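Local coordinates for rRNA N-glycosidase (Bougainvillea spectabilis, PDB 3CTK), which is a plant member of the ribosome-inactivating protein family, whose fold sets a mixed beta-sheet against a cluster of helices around a long buried helix, at residues D20-L25 with E165-K170; L128-Y133 with V159-S164. All coordinates share one frame; numbering follows the deposited sequence.

Overall arrangement
Both contacts use the second half of helix 149-168, and their centres lie 14 Å apart. Along the chain the order is 20-25, 128-133, 159-164 and 165-170, so interaction 2 closes a short loop within the much longer one closed by interaction 1. Segments 159-164 and 165-170 are consecutive, joined by a probable hydrogen bond from E165 N to I160 O (3.0 Å) that fits the pi-type turn at 160-164. Separately, L21 CD2 of helix 14-25 packs on V163 CG1 at 3.5 Å. One buried helix is thus held at its C-terminal end by helix 14-25 and, a little earlier, by the chain leading into helix 132-142, so parts far apart in sequence pack together.

Interaction 1 of 2, residues D20-L25 with E165-K170; sequences DLRNEL and EAARFK
R22 leaves helix 14-25 with CG anti to its carbonyl carbon (chi1 -74°) and then runs extended as far as NE, which carries the guanidinium across to the last turn of helix 149-168. L21 takes the other course, its CG anti to the backbone N, and holds CD2 against the methyl of A167 at 4.0 Å. L25, one turn further on, brings CD1 to the same A167 CB at 4.1 Å, so this small side chain is touched by two leucines of one helix face and the backbones can come close: the CA atoms of R22 and A167 are 5.9 Å apart.

The guanidinium grips two successive carbonyls. R22 NE gives an almost straight bond (171°) to A167 O at 2.8 Å, with the oxygen in the plane of the group. NH2 reaches A166 O at 2.9 Å, more bent (136°), with the oxygen tilted from the guanidinium plane. The aliphatic part of K170 crosses the arginine at about a right angle, its CG 3.6 Å from R22 NH2.

F169 breaks the helix here before helix 170-180 starts, and K170 N lies 4.3 Å from A166 O, too far to take the usual helical bond. R22 supplies A166 O with a donor in place of K170 N and also bonds A167 O. A cation probably suits the negative end of the helix dipole, and E173 adds a salt bridge to NH2 that should help offset the nearby K170 charge.

Interaction 2 of 2, residues L128-Y133 with V159-S164; sequences LELGVY and VIQMVS
M162 points its side chain at the backbone of G131, with CG anti to its own carbonyl carbon and the chain extended to SD before it bends at the last torsion (chi3 70°). That bend swings the methyl toward the G131-V132 peptide. SD accepts a weak hydrogen bond from G131 N, 3.4 Å long and bent to 146°. Beyond the sulfur, CE lies 3.4 Å from G131 C and 3.6 Å from V132 N, and it also meets V132 CG2 at 4.3 Å. The thioether thus fits against the chain just where helix 132-142 begins, with G131 at the N-cap position. G131 has backbone angles at which a CB would jam against the carbonyl oxygen of L130.

On the other flank L130, its CG likewise anti to the carbonyl carbon, crosses the extended side chain of Q161 at about a right angle. Its CD1 approaches Q161 CB at 4.1 Å, while L130 CB packs on M162 CG at 4.4 Å.

Around this buried patch, L130 also rests on F185 and P187, and backbone bonds join L130 to F185 and V132 to G180. On helix 149-168, I160 packs on helix 114-121 and on V71 of strand 70-78, so the helix meets helix 114-121 and strand 70-78 as well as the 128-133 segment.

Interaction 1 of 2, residues D20-L25 with E165-K170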
loop_
_atom_site.group_PDB
_atom_site.type_symbol
_atom_site.label_atom_id
_atom_site.label_comp_id
_atom_site.label_asym_id
_atom_site.label_seq_id
_atom_site.Cartn_x
_atom_site.Cartn_y
_atom_site.Cartn_z
ATOM N N ASP A 20 1.781 -10.493 -8.153
ATOM C CA ASP A 20 2.298 -11.470 -7.199
ATOM C C ASP A 20 1.926 -11.088 -5.767
ATOM O O ASP A 20 1.682 -11.963 -4.931
ATOM C CB ASP A 20 3.822 -11.617 -7.327
ATOM C CG ASP A 20 4.238 -12.292 -8.630
ATOM O OD1 ASP A 20 3.423 -13.042 -9.209
ATOM O OD2 ASP A 20 5.390 -12.082 -9.070
ATOM N N LEU A 21 1.878 -9.788 -5.484
ATOM C CA LEU A 21 1.500 -9.321 -4.153
ATOM C C LEU A 21 0.020 -9.623 -3.917
ATOM O O LEU A 21 -0.365 -10.071 -2.836
ATOM C CB LEU A 21 1.768 -7.816 -4.006
ATOM C CG LEU A 21 1.308 -7.122 -2.714
ATOM C CD1 LEU A 21 1.835 -7.848 -1.482
ATOM C CD2 LEU A 21 1.793 -5.675 -2.733
ATOM N N ARG A 22 -0.814 -9.394 -4.927
ATOM C CA ARG A 22 -2.241 -9.685 -4.778
ATOM C C ARG A 22 -2.451 -11.173 -4.497
ATOM O O ARG A 22 -3.332 -11.543 -3.726
ATOM C CB ARG A 22 -3.019 -9.300 -6.041
ATOM C CG ARG A 22 -3.206 -7.805 -6.239
ATOM C CD ARG A 22 -3.940 -7.498 -7.546
ATOM N NE ARG A 22 -4.032 -6.057 -7.764
ATOM C CZ ARG A 22 -3.887 -5.462 -8.943
ATOM N NH1 ARG A 22 -3.647 -6.184 -10.032
ATOM N NH2 ARG A 22 -3.946 -4.139 -9.026
ATOM N N ASN A 23 -1.648 -12.020 -5.136
ATOM C CA ASN A 23 -1.758 -13.463 -4.939
ATOM C C ASN A 23 -1.513 -13.828 -3.475
ATOM O O ASN A 23 -2.139 -14.743 -2.937
ATOM C CB ASN A 23 -0.750 -14.198 -5.832
ATOM C CG ASN A 23 -1.136 -14.175 -7.303
ATOM O OD1 ASN A 23 -0.345 -14.561 -8.165
ATOM N ND2 ASN A 23 -2.355 -13.735 -7.597
ATOM N N GLU A 24 -0.598 -13.111 -2.832
ATOM C CA GLU A 24 -0.283 -13.355 -1.427
ATOM C C GLU A 24 -1.395 -12.850 -0.505
ATOM O O GLU A 24 -1.615 -13.401 0.573
ATOM C CB GLU A 24 1.029 -12.661 -1.048
ATOM C CG GLU A 24 2.248 -13.206 -1.764
ATOM C CD GLU A 24 2.581 -14.623 -1.345
ATOM O OE1 GLU A 24 3.297 -15.310 -2.103
ATOM O OE2 GLU A 24 2.139 -15.048 -0.253
ATOM N N LEU A 25 -2.094 -11.808 -0.939
ATOM C CA LEU A 25 -3.164 -11.209 -0.146
ATOM C C LEU A 25 -4.531 -11.872 -0.335
ATOM O O LEU A 25 -5.379 -11.825 0.562
ATOM C CB LEU A 25 -3.283 -9.715 -0.489
ATOM C CG LEU A 25 -2.050 -8.826 -0.295
ATOM C CD1 LEU A 25 -2.266 -7.479 -0.988
ATOM C CD2 LEU A 25 -1.779 -8.634 1.193
ATOM N N GLU A 165 -1.805 0.604 -2.122
ATOM C CA GLU A 165 -2.961 1.121 -2.853
ATOM C C GLU A 165 -3.048 0.549 -4.269
ATOM O O GLU A 165 -4.147 0.324 -4.784
ATOM C CB GLU A 165 -2.919 2.654 -2.898
ATOM C CG GLU A 165 -2.838 3.320 -1.521
ATOM C CD GLU A 165 -4.114 3.185 -0.693
ATOM O OE1 GLU A 165 -4.970 2.335 -1.024
ATOM O OE2 GLU A 165 -4.251 3.928 0.307
ATOM N N ALA A 166 -1.897 0.313 -4.894
ATOM C CA ALA A 166 -1.863 -0.249 -6.242
ATOM C C ALA A 166 -2.367 -1.694 -6.205
ATOM O O ALA A 166 -3.028 -2.161 -7.135
ATOM C CB ALA A 166 -0.447 -0.198 -6.799
ATOM N N ALA A 167 -2.049 -2.405 -5.129
ATOM C CA ALA A 167 -2.500 -3.781 -4.977
ATOM C C ALA A 167 -4.024 -3.789 -4.827
ATOM O O ALA A 167 -4.716 -4.618 -5.417
ATOM C CB ALA A 167 -1.847 -4.415 -3.748
ATOM N N ARG A 168 -4.536 -2.847 -4.042
ATOM C CA ARG A 168 -5.970 -2.744 -3.801
ATOM C C ARG A 168 -6.764 -2.309 -5.029
ATOM O O ARG A 168 -7.867 -2.805 -5.266
ATOM C CB ARG A 168 -6.259 -1.730 -2.688
ATOM C CG ARG A 168 -5.780 -2.096 -1.292
ATOM C CD ARG A 168 -5.966 -0.891 -0.371
ATOM N NE ARG A 168 -5.669 -1.175 1.031
ATOM C CZ ARG A 168 -5.026 -0.331 1.834
ATOM N NH1 ARG A 168 -4.609 0.838 1.363
ATOM N NH2 ARG A 168 -4.811 -0.644 3.108
ATOM N N PHE A 169 -6.192 -1.387 -5.799
ATOM C CA PHE A 169 -6.862 -0.808 -6.964
ATOM C C PHE A 169 -6.136 -0.907 -8.301
ATOM O O PHE A 169 -5.069 -0.313 -8.481
ATOM C CB PHE A 169 -7.137 0.677 -6.694
ATOM C CG PHE A 169 -8.019 0.932 -5.512
ATOM C CD1 PHE A 169 -9.400 0.824 -5.624
ATOM C CD2 PHE A 169 -7.472 1.297 -4.282
ATOM C CE1 PHE A 169 -10.229 1.078 -4.529
ATOM C CE2 PHE A 169 -8.293 1.553 -3.178
ATOM C CZ PHE A 169 -9.673 1.445 -3.303
ATOM N N LYS A 170 -6.723 -1.628 -9.251
ATOM C CA LYS A 170 -6.121 -1.736 -10.576
ATOM C C LYS A 170 -5.980 -0.350 -11.211
ATOM O O LYS A 170 -5.047 -0.110 -11.977
ATOM C CB LYS A 170 -6.975 -2.623 -11.486
ATOM C CG LYS A 170 -6.886 -4.105 -11.165
ATOM C CD LYS A 170 -7.736 -4.921 -12.130
ATOM C CE LYS A 170 -7.588 -6.410 -11.867
ATOM N NZ LYS A 170 -8.433 -7.216 -12.793
#

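Interaction 2 of 2, residues L128-Y133 with V159-S164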
loop_
_atom_site.group_PDB
_atom_site.type_symbol
_atom_site.label_atom_id
_atom_site.label_comp_id
_atom_site.label_asym_id
_atom_site.label_seq_id
_atom_site.Cartn_x
_atom_site.Cartn_y
_atom_site.Cartn_z
ATOM N N LEU A 128 2.806 15.488 -3.410
ATOM C CA LEU A 128 3.980 14.622 -3.368
ATOM C C LEU A 128 4.086 13.738 -4.607
ATOM O O LEU A 128 3.209 12.916 -4.873
ATOM C CB LEU A 128 3.944 13.748 -2.110
ATOM C CG LEU A 128 5.182 12.888 -1.849
ATOM C CD1 LEU A 128 6.395 13.788 -1.648
ATOM C CD2 LEU A 128 4.958 12.024 -0.613
ATOM N N GLU A 129 5.174 13.899 -5.354
ATOM C CA GLU A 129 5.384 13.128 -6.573
ATOM C C GLU A 129 5.644 11.652 -6.307
ATOM O O GLU A 129 6.396 11.295 -5.402
ATOM C CB GLU A 129 6.553 13.705 -7.365
ATOM C CG GLU A 129 6.457 15.198 -7.594
ATOM C CD GLU A 129 7.644 15.738 -8.360
ATOM O OE1 GLU A 129 7.624 15.675 -9.608
ATOM O OE2 GLU A 129 8.602 16.212 -7.711
ATOM N N LEU A 130 5.013 10.807 -7.112
ATOM C CA LEU A 130 5.159 9.363 -7.008
ATOM C C LEU A 130 5.915 8.875 -8.242
ATOM O O LEU A 130 5.981 9.572 -9.256
ATOM C CB LEU A 130 3.783 8.699 -6.951
ATOM C CG LEU A 130 2.857 9.161 -5.823
ATOM C CD1 LEU A 130 1.487 8.509 -5.988
ATOM C CD2 LEU A 130 3.464 8.799 -4.478
ATOM N N GLY A 131 6.471 7.674 -8.156
ATOM C CA GLY A 131 7.215 7.127 -9.275
ATOM C C GLY A 131 8.413 6.341 -8.794
ATOM O O GLY A 131 8.847 6.497 -7.656
ATOM N N VAL A 132 8.959 5.496 -9.661
ATOM C CA VAL A 132 10.104 4.677 -9.292
ATOM C C VAL A 132 11.329 5.482 -8.872
ATOM O O VAL A 132 12.002 5.130 -7.899
ATOM C CB VAL A 132 10.481 3.724 -10.448
ATOM C CG1 VAL A 132 11.813 3.055 -10.168
ATOM C CG2 VAL A 132 9.391 2.676 -10.612
ATOM N N TYR A 133 11.619 6.561 -9.593
ATOM C CA TYR A 133 12.778 7.390 -9.277
ATOM C C TYR A 133 12.569 8.126 -7.959
ATOM O O TYR A 133 13.490 8.238 -7.143
ATOM C CB TYR A 133 13.035 8.411 -10.389
ATOM C CG TYR A 133 14.384 9.092 -10.270
ATOM C CD1 TYR A 133 15.557 8.418 -10.606
ATOM C CD2 TYR A 133 14.491 10.394 -9.776
ATOM C CE1 TYR A 133 16.809 9.020 -10.453
ATOM C CE2 TYR A 133 15.738 11.006 -9.618
ATOM C CZ TYR A 133 16.890 10.313 -9.957
ATOM O OH TYR A 133 18.124 10.901 -9.792
ATOM N N VAL A 159 5.685 4.835 -0.760
ATOM C CA VAL A 159 5.588 3.382 -0.864
ATOM C C VAL A 159 4.182 2.832 -0.612
ATOM O O VAL A 159 3.767 1.865 -1.259
ATOM C CB VAL A 159 6.606 2.685 0.079
ATOM C CG1 VAL A 159 6.065 2.616 1.500
ATOM C CG2 VAL A 159 6.930 1.291 -0.452
ATOM N N ILE A 160 3.440 3.440 0.307
ATOM C CA ILE A 160 2.087 2.968 0.590
ATOM C C ILE A 160 1.197 3.102 -0.648
ATOM O O ILE A 160 0.418 2.200 -0.969
ATOM C CB ILE A 160 1.446 3.750 1.767
ATOM C CG1 ILE A 160 2.107 3.326 3.085
ATOM C CG2 ILE A 160 -0.052 3.497 1.810
ATOM C CD1 ILE A 160 1.697 4.160 4.289
ATOM N N GLN A 161 1.319 4.219 -1.353
ATOM C CA GLN A 161 0.503 4.425 -2.541
ATOM C C GLN A 161 0.956 3.581 -3.737
ATOM O O GLN A 161 0.125 3.046 -4.473
ATOM C CB GLN A 161 0.496 5.906 -2.918
ATOM C CG GLN A 161 0.009 6.819 -1.803
ATOM C CD GLN A 161 -0.119 8.255 -2.265
ATOM O OE1 GLN A 161 -1.055 8.604 -2.980
ATOM N NE2 GLN A 161 0.836 9.093 -1.874
ATOM N N MET A 162 2.265 3.451 -3.932
ATOM C CA MET A 162 2.784 2.670 -5.055
ATOM C C MET A 162 2.682 1.161 -4.868
ATOM O O MET A 162 2.710 0.411 -5.849
ATOM C CB MET A 162 4.244 3.043 -5.342
ATOM C CG MET A 162 4.427 4.448 -5.884
ATOM S SD MET A 162 6.147 4.809 -6.303
ATOM C CE MET A 162 6.385 3.754 -7.760
ATOM N N VAL A 163 2.564 0.709 -3.623
ATOM C CA VAL A 163 2.473 -0.726 -3.369
ATOM C C VAL A 163 1.116 -1.175 -2.829
ATOM O O VAL A 163 0.393 -1.908 -3.502
ATOM C CB VAL A 163 3.578 -1.192 -2.393
ATOM C CG1 VAL A 163 3.476 -2.701 -2.180
ATOM C CG2 VAL A 163 4.958 -0.831 -2.955
ATOM N N SER A 164 0.771 -0.741 -1.620
ATOM C CA SER A 164 -0.501 -1.130 -1.015
ATOM C C SER A 164 -1.729 -0.683 -1.802
ATOM O O SER A 164 -2.605 -1.496 -2.106
ATOM C CB SER A 164 -0.610 -0.579 0.406
ATOM O OG SER A 164 0.378 -1.139 1.245
#